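PDB 4P4M: DNA polymerase beta from Leishmania infantum, which catalyses template-directed addition of deoxynucleotides to a DNA primer and, as a family X polymerase, probably fills gaps during base excision repair. Local coordinates for residues K96-L101 with A111-F116; L101-G106 with F122-L127; Q141-K146 with A235-G240; F148-E153 with Y267-V272. All coordinates share one frame; numbering follows the deposited sequence. Where two conformers were deposited one is given.

Contact 1: K96-L101 with A111-F116; sequences KAIQEL and AAAALF. With nucleotides of chain B.
Ala112 sits at the centre of this helix-to-helix contact: its CB lies 3.8 Å from Leu101 CB and 4.0 Å from Ile98 CG1, so one methyl is gripped by two neighbouring side chains of the 96-101 segment. The single methyl of alanine suits a place where the CA atoms of Ile98 and Ala112 come within 5.2 Å of each other. Leu101 extends past this methyl, its CG anti to the carbonyl carbon, and its CD1 crosses Leu115 obliquely, 4.1 Å from Leu115 CB. On the other flank Ile98 reaches the adjoining residue, its CG1 near Ala113 N and its CD1 a looser 4.4 Å from Ala113 CB. Farther along, Phe116 swings its ring toward the first helix with CG anti to the backbone N (chi1 180°), which brings CD2 to 3.6 Å from Ala97 CB; the small alanine methyl meets the ring obliquely.

The two segments cross at 123° between their N-to-C directions, their axes approaching to 8.8 Å, and the nine residues between them form the connecting hairpin and the start of the second helix. Leu127 of helix 124-130 packs on both Leu101 and Leu115, closing one side of this layer. The pair belongs to the fingers region, where helix-hairpin-helix elements of family X polymerases hold DNA by its backbone; accordingly, Ala111 N donates a hydrogen bond of 2.8 Å to DG3 of chain B OP1. No hydrogen bond joins the segments themselves, so their mutual orientation rests on the fit of aliphatic and aromatic surfaces, while a main-chain N-H is directed to the phosphate, an interaction that does not depend on base identity.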
# COMPACT_ATOMS: atom_id res chain seq x y z
N LYS A 96 19.73 1.48 22.20
CA LYS A 96 18.47 0.99 22.75
C LYS A 96 17.37 2.00 22.45
O LYS A 96 16.23 1.63 22.16
CB LYS A 96 18.59 0.76 24.25
N ALA A 97 17.71 3.28 22.52
CA ALA A 97 16.78 4.35 22.22
C ALA A 97 16.29 4.25 20.78
O ALA A 97 15.09 4.31 20.51
CB ALA A 97 17.43 5.70 22.47
N ILE A 98 17.22 4.08 19.85
CA ILE A 98 16.86 3.95 18.45
C ILE A 98 15.95 2.75 18.21
O ILE A 98 14.93 2.86 17.52
CB ILE A 98 18.12 3.89 17.55
CG1 ILE A 98 18.79 5.26 17.49
CG2 ILE A 98 17.77 3.41 16.15
CD1 ILE A 98 20.15 5.26 16.82
N GLN A 99 16.31 1.60 18.78
CA GLN A 99 15.50 0.40 18.63
C GLN A 99 14.11 0.59 19.24
O GLN A 99 13.13 -0.05 18.83
CB GLN A 99 16.19 -0.81 19.28
N GLU A 100 14.03 1.47 20.22
CA GLU A 100 12.79 1.78 20.91
C GLU A 100 11.95 2.75 20.09
O GLU A 100 10.77 2.49 19.81
CB GLU A 100 13.12 2.42 22.27
CG GLU A 100 11.93 2.98 23.02
CD GLU A 100 11.23 1.94 23.87
OE1 GLU A 100 11.67 0.77 23.86
OE2 GLU A 100 10.24 2.30 24.55
N LEU A 101 12.55 3.87 19.71
CA LEU A 101 11.84 4.95 19.04
C LEU A 101 11.37 4.57 17.63
O LEU A 101 10.34 5.07 17.16
CB LEU A 101 12.68 6.22 19.03
CG LEU A 101 12.90 6.86 20.41
CD1 LEU A 101 13.99 7.92 20.37
CD2 LEU A 101 11.59 7.45 20.93
N ALA A 111 15.64 9.69 12.30
CA ALA A 111 14.81 10.54 13.16
C ALA A 111 14.99 10.19 14.64
O ALA A 111 14.97 11.07 15.50
CB ALA A 111 13.34 10.43 12.76
N ALA A 112 15.17 8.91 14.91
CA ALA A 112 15.33 8.44 16.29
C ALA A 112 16.61 9.01 16.90
O ALA A 112 16.62 9.45 18.05
CB ALA A 112 15.33 6.92 16.33
N ALA A 113 17.69 9.00 16.12
CA ALA A 113 18.96 9.58 16.56
C ALA A 113 18.80 11.06 16.91
O ALA A 113 19.23 11.50 17.98
CB ALA A 113 20.02 9.40 15.49
N ALA A 114 18.18 11.82 16.01
CA ALA A 114 17.97 13.25 16.24
C ALA A 114 17.20 13.51 17.53
O ALA A 114 17.51 14.44 18.26
CB ALA A 114 17.27 13.88 15.05
N LEU A 115 16.18 12.68 17.79
CA LEU A 115 15.39 12.80 19.01
C LEU A 115 16.26 12.61 20.25
O LEU A 115 16.13 13.33 21.23
CB LEU A 115 14.27 11.76 19.03
CG LEU A 115 12.99 12.06 18.25
CD1 LEU A 115 12.08 10.84 18.23
CD2 LEU A 115 12.26 13.25 18.86
N PHE A 116 17.15 11.62 20.19
CA PHE A 116 18.04 11.31 21.29
C PHE A 116 19.07 12.43 21.50
O PHE A 116 19.34 12.83 22.63
CB PHE A 116 18.75 9.98 21.02
CG PHE A 116 19.71 9.56 22.10
CD1 PHE A 116 21.01 10.03 22.11
CD2 PHE A 116 19.31 8.69 23.09
CE1 PHE A 116 21.90 9.65 23.10
CE2 PHE A 116 20.20 8.29 24.09
CZ PHE A 116 21.49 8.78 24.09
P DG B 3 14.46 7.99 8.90
OP1 DG B 3 14.13 8.71 10.14
OP2 DG B 3 15.56 7.00 8.86
O5' DG B 3 13.13 7.25 8.39
C5' DG B 3 11.90 7.97 8.35
C4' DG B 3 10.83 7.17 7.62
O4' DG B 3 11.12 7.17 6.19
C3' DG B 3 10.72 5.70 8.03
O3' DG B 3 9.47 5.49 8.71
C2' DG B 3 10.82 4.92 6.71
C1' DG B 3 10.57 5.99 5.65
N9 DG B 3 11.15 5.67 4.35
C8 DG B 3 12.43 5.23 4.06
N7 DG B 3 12.64 5.02 2.78
C5 DG B 3 11.43 5.34 2.19
C6 DG B 3 11.05 5.29 0.82
O6 DG B 3 11.75 4.95 -0.14
N1 DG B 3 9.72 5.69 0.64
C2 DG B 3 8.87 6.08 1.65
N2 DG B 3 7.63 6.43 1.29
N3 DG B 3 9.22 6.12 2.94
C4 DG B 3 10.50 5.73 3.13

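Contact 2: L101-G106 with F122-L127; sequences LTQVHG and FTVDEL. With NA (sodium ion), chain F; nucleotides of chain B.
Apolar packing joins the end of helix 93-101 and the loop after it to the start of helix 124-130. Val104 directs CG2, the branch anti to its carbonyl carbon, into the angle between two partners: it meets Leu127 CD2 tip to tip at 4.0 Å and Val124 CG1 obliquely at 4.1 Å. Leu101 supplies its other methyl here, CD2 lying 3.7 Å from Thr123 O and also touching Leu127. Branched aliphatic residues suit this buried spot because each can offer a separate methyl to a separate neighbour. At the outer margin Gln103 stretches across Val124 at about a right angle, its amide nitrogen held by Glu100 O.

Local hydrogen bonds set the shapes of the two partners: a type I turn from Leu101 to Val104 reverses the loop, and the side-chain OG1 of Thr123, the N-cap, accepts from Glu126 N. The loop is the hairpin of a helix-hairpin-helix motif, the DNA-backbone clamp of this polymerase family.

Its outer side is polar and ionic. Sodium is bound by Thr102 O at 2.6 Å and Val104 O at 2.7 Å, with Phe107 O, two waters and DT4 of chain B OP1 completing the site. OP1 of DT4 of chain B also accepts from Gly106 N at 2.7 Å, so cation and amide together would offset its charge. Gly106 adopts a positive phi (101°), a conformation glycine reaches easily because it has no CB to crowd the carbonyl O of His105. His105 lays one ring face against C5' of the same nucleotide.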
# COMPACT_ATOMS: atom_id res chain seq x y z
N LEU A 101 12.55 3.87 19.71
CA LEU A 101 11.84 4.95 19.04
C LEU A 101 11.37 4.57 17.63
O LEU A 101 10.34 5.07 17.16
CB LEU A 101 12.68 6.22 19.03
CG LEU A 101 12.90 6.86 20.41
CD1 LEU A 101 13.99 7.92 20.37
CD2 LEU A 101 11.59 7.45 20.93
N THR A 102 12.11 3.70 16.95
CA THR A 102 11.72 3.29 15.61
C THR A 102 10.48 2.39 15.64
O THR A 102 10.05 1.91 14.61
CB THR A 102 12.86 2.58 14.84
OG1 THR A 102 13.28 1.42 15.57
CG2 THR A 102 14.04 3.52 14.64
N GLN A 103 9.92 2.16 16.82
CA GLN A 103 8.65 1.43 16.89
C GLN A 103 7.50 2.32 16.42
O GLN A 103 6.46 1.82 15.99
CB GLN A 103 8.37 0.94 18.31
CG GLN A 103 9.30 -0.15 18.81
CD GLN A 103 8.90 -0.67 20.18
OE1 GLN A 103 8.37 -1.78 20.30
NE2 GLN A 103 9.13 0.13 21.21
N VAL A 104 7.69 3.64 16.49
CA VAL A 104 6.67 4.58 16.05
C VAL A 104 6.65 4.77 14.53
O VAL A 104 7.68 5.01 13.93
CB VAL A 104 6.85 5.96 16.70
CG1 VAL A 104 5.68 6.87 16.32
CG2 VAL A 104 6.97 5.82 18.20
N HIS A 105 5.47 4.69 13.93
CA HIS A 105 5.28 4.87 12.49
C HIS A 105 5.78 6.25 12.05
O HIS A 105 5.36 7.27 12.61
CB HIS A 105 3.78 4.73 12.17
CG HIS A 105 3.47 4.54 10.71
ND1 HIS A 105 3.16 3.42 10.00
CD2 HIS A 105 3.42 5.58 9.81
CE1 HIS A 105 2.95 3.81 8.70
NE2 HIS A 105 3.12 5.12 8.61
N GLY A 106 6.68 6.28 11.06
CA GLY A 106 7.23 7.53 10.57
C GLY A 106 8.62 7.84 11.10
O GLY A 106 9.29 8.77 10.61
N PHE A 122 14.54 9.27 25.00
CA PHE A 122 15.04 7.91 24.80
C PHE A 122 13.99 6.80 24.92
O PHE A 122 14.32 5.62 24.78
CB PHE A 122 16.25 7.62 25.71
CG PHE A 122 15.97 7.78 27.18
CD1 PHE A 122 16.01 9.03 27.78
CD2 PHE A 122 15.69 6.67 27.97
CE1 PHE A 122 15.75 9.18 29.14
CE2 PHE A 122 15.43 6.81 29.33
CZ PHE A 122 15.47 8.07 29.92
N THR A 123 12.74 7.18 25.17
CA THR A 123 11.67 6.19 25.22
C THR A 123 10.46 6.65 24.44
O THR A 123 10.22 7.85 24.30
CB THR A 123 11.20 5.87 26.67
OG1 THR A 123 10.44 6.97 27.17
CG2 THR A 123 12.39 5.60 27.59
N VAL A 124 9.68 5.69 23.94
CA VAL A 124 8.45 5.98 23.22
C VAL A 124 7.48 6.77 24.09
O VAL A 124 6.81 7.68 23.61
CB VAL A 124 7.77 4.68 22.74
CG1 VAL A 124 6.37 4.96 22.20
CG2 VAL A 124 8.63 3.99 21.68
N ASP A 125 7.41 6.41 25.38
CA ASP A 125 6.51 7.04 26.35
C ASP A 125 6.77 8.55 26.45
O ASP A 125 5.84 9.35 26.55
CB ASP A 125 6.69 6.37 27.72
CG ASP A 125 5.55 6.68 28.69
OD1 ASP A 125 4.42 6.98 28.23
OD2 ASP A 125 5.78 6.60 29.93
N GLU A 126 8.05 8.92 26.45
CA GLU A 126 8.44 10.33 26.50
C GLU A 126 8.11 11.05 25.20
O GLU A 126 7.68 12.20 25.21
CB GLU A 126 9.93 10.46 26.81
CG GLU A 126 10.31 10.03 28.22
CD GLU A 126 9.57 10.81 29.30
OE1 GLU A 126 9.06 11.92 29.00
OE2 GLU A 126 9.49 10.32 30.44
N LEU A 127 8.32 10.38 24.07
CA LEU A 127 7.95 10.95 22.77
C LEU A 127 6.46 11.29 22.72
O LEU A 127 6.09 12.37 22.25
CB LEU A 127 8.33 10.01 21.62
CG LEU A 127 7.95 10.48 20.20
CD1 LEU A 127 8.54 11.86 19.90
CD2 LEU A 127 8.42 9.46 19.17
NA NA F . 9.18 3.25 12.51
P DT B 4 9.01 4.01 9.14
OP1 DT B 4 8.11 4.14 10.30
OP2 DT B 4 10.20 3.15 9.18
O5' DT B 4 8.07 3.55 7.93
C5' DT B 4 6.98 4.38 7.56
C4' DT B 4 6.32 3.88 6.29
O4' DT B 4 7.24 3.99 5.17
C3' DT B 4 5.85 2.43 6.36
O3' DT B 4 4.47 2.49 6.10
C2' DT B 4 6.64 1.70 5.27
C1' DT B 4 7.12 2.83 4.35
N1 DT B 4 8.42 2.54 3.67
C2 DT B 4 8.49 2.59 2.29
O2 DT B 4 7.55 2.86 1.58
N3 DT B 4 9.72 2.30 1.76
C4 DT B 4 10.87 1.97 2.45
O4 DT B 4 11.92 1.72 1.86
C5 DT B 4 10.74 1.94 3.89
C7 DT B 4 11.92 1.59 4.75
C6 DT B 4 9.54 2.22 4.42
P DG B 3 14.46 7.99 8.90
OP1 DG B 3 14.13 8.71 10.14
OP2 DG B 3 15.56 7.00 8.86
O5' DG B 3 13.13 7.25 8.39
C5' DG B 3 11.90 7.97 8.35
C4' DG B 3 10.83 7.17 7.62
O4' DG B 3 11.12 7.17 6.19
C3' DG B 3 10.72 5.70 8.03
O3' DG B 3 9.47 5.49 8.71
C2' DG B 3 10.82 4.92 6.71
C1' DG B 3 10.57 5.99 5.65
N9 DG B 3 11.15 5.67 4.35
C8 DG B 3 12.43 5.23 4.06
N7 DG B 3 12.64 5.02 2.78
C5 DG B 3 11.43 5.34 2.19
C6 DG B 3 11.05 5.29 0.82
O6 DG B 3 11.75 4.95 -0.14
N1 DG B 3 9.72 5.69 0.64
C2 DG B 3 8.87 6.08 1.65
N2 DG B 3 7.63 6.43 1.29
N3 DG B 3 9.22 6.12 2.94
C4 DG B 3 10.50 5.73 3.13
O HOH W 1 7.33 1.69 12.50
O HOH W 2 10.50 1.55 11.39

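Contact 3: Q141-K146 with A235-G240; sequences QRVGIK and ATMAQG. With nucleotides of chain C.
Val143 carries most of the contact between the 141-146 helix and the 235-240 corner, and its two methyls divide the work. Val143 CG1, anti to the backbone N (chi1 172°), packs closely on Met237, 3.6 Å from Met237 CE and 3.7 Å from Met237 CG. The methionine makes this possible by running extended from chi2 onward, so that it lies obliquely across the valine; its unbranched, flexible chain suits a seam between helix and strand. Gly144 presents bare backbone to the CE methyl of Met237, 4.5 Å from Gly144 N.

Val143 CG2 rests on Thr236 O at 3.7 Å; the looser side is the 4.2 Å contact of Val143 CG2 with Ala235 CB, toward the partly exposed margin. Met247 of the adjacent strand also packs against both Val143 and Met237. The chain turns a corner at Met237, and Met237 with Ala238 form a classic beta bulge opposite Met245.

Beyond the bend, Gln239 N donates a nearly straight hydrogen bond (169°) of 2.9 Å to DG6 of chain C OP1. The helix contact is therefore essentially van der Waals and apolar, joining fingers to palm with no hydrogen bond between the segments, while the strand's backbone past the corner serves the DNA phosphate.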
# COMPACT_ATOMS: atom_id res chain seq x y z
N GLN A 141 4.58 12.01 11.02
CA GLN A 141 5.09 11.47 12.28
C GLN A 141 4.08 11.71 13.38
O GLN A 141 3.93 10.90 14.31
CB GLN A 141 6.46 12.09 12.62
CG GLN A 141 7.60 11.48 11.81
CD GLN A 141 8.87 12.31 11.82
OE1 GLN A 141 8.87 13.48 12.20
NE2 GLN A 141 9.97 11.70 11.37
N ARG A 142 3.36 12.83 13.28
CA ARG A 142 2.38 13.19 14.30
C ARG A 142 1.21 12.21 14.33
O ARG A 142 0.64 11.94 15.39
CB ARG A 142 1.90 14.63 14.11
CG ARG A 142 3.01 15.65 14.27
CD ARG A 142 2.50 17.07 14.46
NE ARG A 142 3.60 18.03 14.39
CZ ARG A 142 4.35 18.40 15.43
NH1 ARG A 142 4.12 17.89 16.63
NH2 ARG A 142 5.33 19.27 15.27
N VAL A 143 0.84 11.69 13.16
CA VAL A 143 -0.21 10.67 13.10
C VAL A 143 0.26 9.37 13.74
O VAL A 143 -0.49 8.72 14.47
CB VAL A 143 -0.68 10.42 11.64
CG1 VAL A 143 -1.62 9.22 11.59
CG2 VAL A 143 -1.36 11.66 11.09
N GLY A 144 1.51 8.99 13.49
CA GLY A 144 2.06 7.78 14.09
C GLY A 144 2.06 7.83 15.61
O GLY A 144 1.83 6.83 16.30
N ILE A 145 2.32 9.02 16.14
CA ILE A 145 2.32 9.23 17.57
C ILE A 145 0.90 9.22 18.15
O ILE A 145 0.62 8.51 19.12
CB ILE A 145 3.01 10.56 17.92
CG1 ILE A 145 4.52 10.44 17.66
CG2 ILE A 145 2.70 10.97 19.36
CD1 ILE A 145 5.24 11.78 17.55
N LYS A 146 0.01 10.00 17.54
CA LYS A 146 -1.37 10.10 18.03
C LYS A 146 -2.10 8.75 18.04
O LYS A 146 -2.90 8.48 18.94
CB LYS A 146 -2.15 11.12 17.20
CG LYS A 146 -3.63 11.19 17.58
CD LYS A 146 -4.37 12.29 16.84
CE LYS A 146 -5.81 12.40 17.32
NZ LYS A 146 -6.55 13.48 16.62
N ALA A 235 -7.57 10.58 9.49
CA ALA A 235 -6.24 11.19 9.54
C ALA A 235 -5.43 10.75 8.34
O ALA A 235 -5.60 9.62 7.86
CB ALA A 235 -5.51 10.80 10.86
N THR A 236 -4.55 11.62 7.83
CA THR A 236 -3.75 11.29 6.64
C THR A 236 -2.25 11.30 6.94
O THR A 236 -1.74 12.27 7.47
CB THR A 236 -4.02 12.30 5.50
OG1 THR A 236 -5.39 12.21 5.10
CG2 THR A 236 -3.11 12.02 4.28
N MET A 237 -1.56 10.22 6.59
CA MET A 237 -0.10 10.15 6.71
C MET A 237 0.61 10.69 5.47
O MET A 237 1.53 11.51 5.57
CB MET A 237 0.35 8.71 6.99
CG MET A 237 -0.01 8.21 8.39
SD MET A 237 0.25 6.43 8.54
CE MET A 237 0.00 6.22 10.30
N ALA A 238 0.19 10.22 4.30
CA ALA A 238 0.76 10.67 3.03
C ALA A 238 -0.28 10.50 1.92
O ALA A 238 -1.08 9.56 1.95
CB ALA A 238 2.03 9.87 2.69
N GLN A 239 -0.26 11.40 0.94
CA GLN A 239 -1.20 11.31 -0.17
C GLN A 239 -0.67 11.96 -1.44
O GLN A 239 -0.21 13.10 -1.42
CB GLN A 239 -2.55 11.94 0.21
CG GLN A 239 -3.59 11.95 -0.93
CD GLN A 239 -4.94 12.52 -0.49
OE1 GLN A 239 -5.12 12.87 0.67
NE2 GLN A 239 -5.89 12.60 -1.43
N GLY A 240 -0.73 11.22 -2.55
CA GLY A 240 -0.43 11.74 -3.87
C GLY A 240 -1.45 11.18 -4.85
O GLY A 240 -2.46 10.61 -4.43
P DT C 5 2.37 9.05 -5.13
OP1 DT C 5 0.89 9.10 -5.05
OP2 DT C 5 3.09 9.67 -6.28
O5' DT C 5 2.96 9.72 -3.79
C5' DT C 5 2.38 9.35 -2.51
C4' DT C 5 3.12 10.04 -1.36
O4' DT C 5 4.48 9.51 -1.31
C3' DT C 5 3.24 11.57 -1.36
O3' DT C 5 2.82 11.96 -0.04
C2' DT C 5 4.72 11.82 -1.67
C1' DT C 5 5.36 10.59 -1.04
N1 DT C 5 6.70 10.13 -1.57
C2 DT C 5 7.67 9.80 -0.65
O2 DT C 5 7.51 9.91 0.55
N3 DT C 5 8.85 9.36 -1.18
C4 DT C 5 9.14 9.20 -2.52
O4 DT C 5 10.23 8.79 -2.90
C5 DT C 5 8.08 9.55 -3.44
C7 DT C 5 8.31 9.42 -4.92
C6 DT C 5 6.91 10.00 -2.94
P DG C 6 2.73 13.50 0.40
OP1 DG C 6 1.64 13.61 1.38
OP2 DG C 6 2.75 14.35 -0.81
O5' DG C 6 4.13 13.77 1.13
C5' DG C 6 4.41 13.08 2.35
C4' DG C 6 5.70 13.61 2.97
O4' DG C 6 6.84 13.06 2.26
C3' DG C 6 5.86 15.12 2.89
O3' DG C 6 6.49 15.58 4.07
C2' DG C 6 6.75 15.32 1.66
C1' DG C 6 7.67 14.11 1.80
N9 DG C 6 8.28 13.66 0.55
C8 DG C 6 7.73 13.67 -0.71
N7 DG C 6 8.52 13.20 -1.63
C5 DG C 6 9.66 12.82 -0.93
C6 DG C 6 10.86 12.25 -1.40
O6 DG C 6 11.15 11.93 -2.57
N1 DG C 6 11.77 12.04 -0.36
C2 DG C 6 11.55 12.35 0.96
N2 DG C 6 12.54 12.08 1.82
N3 DG C 6 10.42 12.89 1.40
C4 DG C 6 9.53 13.10 0.41

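Contact 4: F148-E153 with Y267-V272; sequences FYDINE and YKARRV. With nucleotides of chain B.
The short helix 148-151 lies beside the approach to strand 270-277, with the CA atoms of Asp150 and Ala269 6.1 Å apart and those of Ile151 and Arg270 6.6 Å. Asp150 leans on the Ala269 backbone and the base of the Lys268 side chain, its CB 3.3 Å from Ala269 O; the small Ala269 CB lets the Asp150 carboxylate lie alongside, with OD2 close to both Ala269 N and CB. Lys268 runs extended through chi3, which carries CE to 3.2 Å from Tyr149 OH; the bend at chi4 (76°) then turns NZ. The lysine's methylenes also lie against Glu153 CB and CG, but the charges stay beyond a salt bridge, Glu153 OE1 being 4.5 Å from Lys268 NZ. Ile151 crosses Arg271 at about a right angle, covering its aliphatic CG and CD with CG1 and CG2.

Two waters do the polar joining. Water 3 donates to Asp150 O and Glu153 O and accepts from Arg270 NH1 in the plane of the guanidinium, whose NE forms a salt bridge with Glu159. Water 4 links Ile151 O to Arg271 NE, 2.6 Å from each. At its far edge the Arg271 guanidinium brings NH1 to 2.5 Å from DA5 of chain B OP1, with a long, weak ion pair to the magnesium ligand Asp196. Water thus ties the end of the helix to two arginines without direct hydrogen bonds between segments, and the positive charge of Arg271, close to phosphate and metal-binding carboxylate, probably tempers their negative charge beside the active site.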
# COMPACT_ATOMS: atom_id res chain seq x y z
N PHE A 148 -0.63 5.68 18.14
CA PHE A 148 0.29 4.62 18.58
C PHE A 148 -0.43 3.38 19.11
O PHE A 148 -0.10 2.27 18.71
CB PHE A 148 1.29 5.15 19.61
CG PHE A 148 2.34 4.13 20.02
CD1 PHE A 148 3.42 3.85 19.19
CD2 PHE A 148 2.23 3.44 21.22
CE1 PHE A 148 4.37 2.91 19.56
CE2 PHE A 148 3.19 2.51 21.59
CZ PHE A 148 4.25 2.23 20.76
N TYR A 149 -1.41 3.55 19.99
CA TYR A 149 -2.14 2.39 20.52
C TYR A 149 -2.85 1.61 19.39
O TYR A 149 -2.65 0.39 19.25
CB TYR A 149 -3.11 2.77 21.66
CG TYR A 149 -4.16 1.71 21.90
CD1 TYR A 149 -3.91 0.59 22.69
CD2 TYR A 149 -5.41 1.80 21.28
CE1 TYR A 149 -4.88 -0.40 22.88
CE2 TYR A 149 -6.37 0.83 21.45
CZ TYR A 149 -6.10 -0.27 22.24
OH TYR A 149 -7.09 -1.21 22.38
N ASP A 150 -3.66 2.31 18.60
CA ASP A 150 -4.41 1.66 17.51
C ASP A 150 -3.50 0.93 16.52
O ASP A 150 -3.77 -0.20 16.11
CB ASP A 150 -5.26 2.68 16.71
CG ASP A 150 -6.49 3.16 17.47
OD1 ASP A 150 -6.93 2.46 18.40
OD2 ASP A 150 -7.02 4.23 17.11
N ILE A 151 -2.41 1.59 16.15
CA ILE A 151 -1.52 1.07 15.11
C ILE A 151 -0.83 -0.24 15.53
O ILE A 151 -0.53 -1.08 14.69
CB ILE A 151 -0.48 2.13 14.66
CG1 ILE A 151 -1.17 3.22 13.82
CG2 ILE A 151 0.66 1.49 13.86
CD1 ILE A 151 -0.30 4.44 13.58
N ASN A 152 -0.61 -0.43 16.83
CA ASN A 152 0.00 -1.67 17.30
C ASN A 152 -0.97 -2.83 17.52
O ASN A 152 -0.57 -3.89 17.98
CB ASN A 152 0.81 -1.41 18.58
CG ASN A 152 2.00 -0.52 18.34
OD1 ASN A 152 2.55 -0.48 17.24
ND2 ASN A 152 2.41 0.20 19.37
N GLU A 153 -2.25 -2.63 17.20
CA GLU A 153 -3.24 -3.70 17.36
C GLU A 153 -3.50 -4.36 15.99
O GLU A 153 -3.61 -3.67 14.99
CB GLU A 153 -4.54 -3.14 17.94
CG GLU A 153 -4.37 -2.56 19.35
CD GLU A 153 -4.05 -3.63 20.38
OE1 GLU A 153 -4.77 -4.64 20.41
OE2 GLU A 153 -3.06 -3.47 21.14
N TYR A 267 -15.34 0.84 16.96
CA TYR A 267 -14.14 0.24 16.34
C TYR A 267 -12.87 1.06 16.53
O TYR A 267 -12.93 2.28 16.70
CB TYR A 267 -14.36 0.04 14.82
CG TYR A 267 -15.44 -0.96 14.47
CD1 TYR A 267 -15.14 -2.31 14.30
CD2 TYR A 267 -16.76 -0.56 14.30
CE1 TYR A 267 -16.15 -3.23 13.97
CE2 TYR A 267 -17.76 -1.46 13.98
CZ TYR A 267 -17.45 -2.79 13.82
OH TYR A 267 -18.46 -3.67 13.50
N LYS A 268 -11.73 0.38 16.50
CA LYS A 268 -10.42 1.03 16.46
C LYS A 268 -10.18 1.65 15.07
O LYS A 268 -10.63 1.10 14.06
CB LYS A 268 -9.31 -0.01 16.69
CG LYS A 268 -9.30 -0.67 18.08
CD LYS A 268 -8.15 -1.69 18.14
CE LYS A 268 -8.03 -2.35 19.52
NZ LYS A 268 -9.07 -3.38 19.76
N ALA A 269 -9.44 2.75 15.02
CA ALA A 269 -8.94 3.24 13.73
C ALA A 269 -7.84 2.30 13.21
O ALA A 269 -7.01 1.81 13.99
CB ALA A 269 -8.43 4.68 13.87
N ARG A 270 -7.83 2.05 11.90
CA ARG A 270 -6.88 1.12 11.28
C ARG A 270 -6.05 1.82 10.20
O ARG A 270 -6.52 2.77 9.57
CB ARG A 270 -7.62 -0.05 10.60
CG ARG A 270 -8.65 -0.78 11.46
CD ARG A 270 -8.00 -1.35 12.75
NE ARG A 270 -8.83 -2.39 13.38
CZ ARG A 270 -8.38 -3.18 14.35
NH1 ARG A 270 -7.13 -3.03 14.79
NH2 ARG A 270 -9.16 -4.13 14.88
N ARG A 271 -4.84 1.32 9.96
CA ARG A 271 -4.05 1.78 8.82
C ARG A 271 -4.67 1.30 7.51
O ARG A 271 -4.85 0.10 7.31
CB ARG A 271 -2.59 1.34 8.92
CG ARG A 271 -1.84 2.07 10.03
CD ARG A 271 -0.34 1.79 9.99
NE ARG A 271 -0.02 0.37 10.15
CZ ARG A 271 0.50 -0.40 9.20
NH1 ARG A 271 0.78 0.10 8.00
NH2 ARG A 271 0.74 -1.68 9.44
N VAL A 272 -5.00 2.26 6.65
CA VAL A 272 -5.61 1.97 5.36
C VAL A 272 -4.71 2.53 4.25
O VAL A 272 -4.39 3.71 4.25
CB VAL A 272 -7.05 2.55 5.26
CG1 VAL A 272 -7.64 2.34 3.84
CG2 VAL A 272 -7.96 1.92 6.33
P DA B 5 3.62 1.15 5.87
OP1 DA B 5 2.26 1.39 6.38
OP2 DA B 5 4.40 0.02 6.39
O5' DA B 5 3.51 1.07 4.28
C5' DA B 5 2.89 0.00 3.64
C4' DA B 5 2.82 0.30 2.16
O4' DA B 5 4.15 0.62 1.66
C3' DA B 5 2.37 -0.92 1.36
O3' DA B 5 1.85 -0.50 0.09
C2' DA B 5 3.71 -1.66 1.26
C1' DA B 5 4.63 -0.50 0.90
N9 DA B 5 6.07 -0.67 1.13
C8 DA B 5 6.77 -0.59 2.30
N7 DA B 5 8.07 -0.76 2.16
C5 DA B 5 8.24 -0.95 0.80
C6 DA B 5 9.38 -1.19 -0.01
N6 DA B 5 10.63 -1.28 0.46
N1 DA B 5 9.18 -1.34 -1.34
C2 DA B 5 7.94 -1.25 -1.82
N3 DA B 5 6.79 -1.04 -1.16
C4 DA B 5 7.01 -0.90 0.15
O HOH W 3 -4.99 -1.16 13.95
O HOH W 4 -0.71 -1.14 12.11

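In the fold
Contacts 1 and 2 share Leu101 and build the fingers region from successive helices, with contact 2 the more buried; both are apolar inside and offer main-chain groups to DNA outside. Contacts 3 and 4 lie nearer the centre of the chain and carry the successive helices 139-146 and 148-151 onto one palm sheet. They meet where Met237 CE packs on Ile151 CD1, 3.7 Å away. Contact 3 stays apolar, whereas contact 4, more open at Tyr149, relies on water and charged side chains and comes closest to the magnesium site. His105 bridges the two regions, touching Met237 of contact 3 and Arg271 of contact 4.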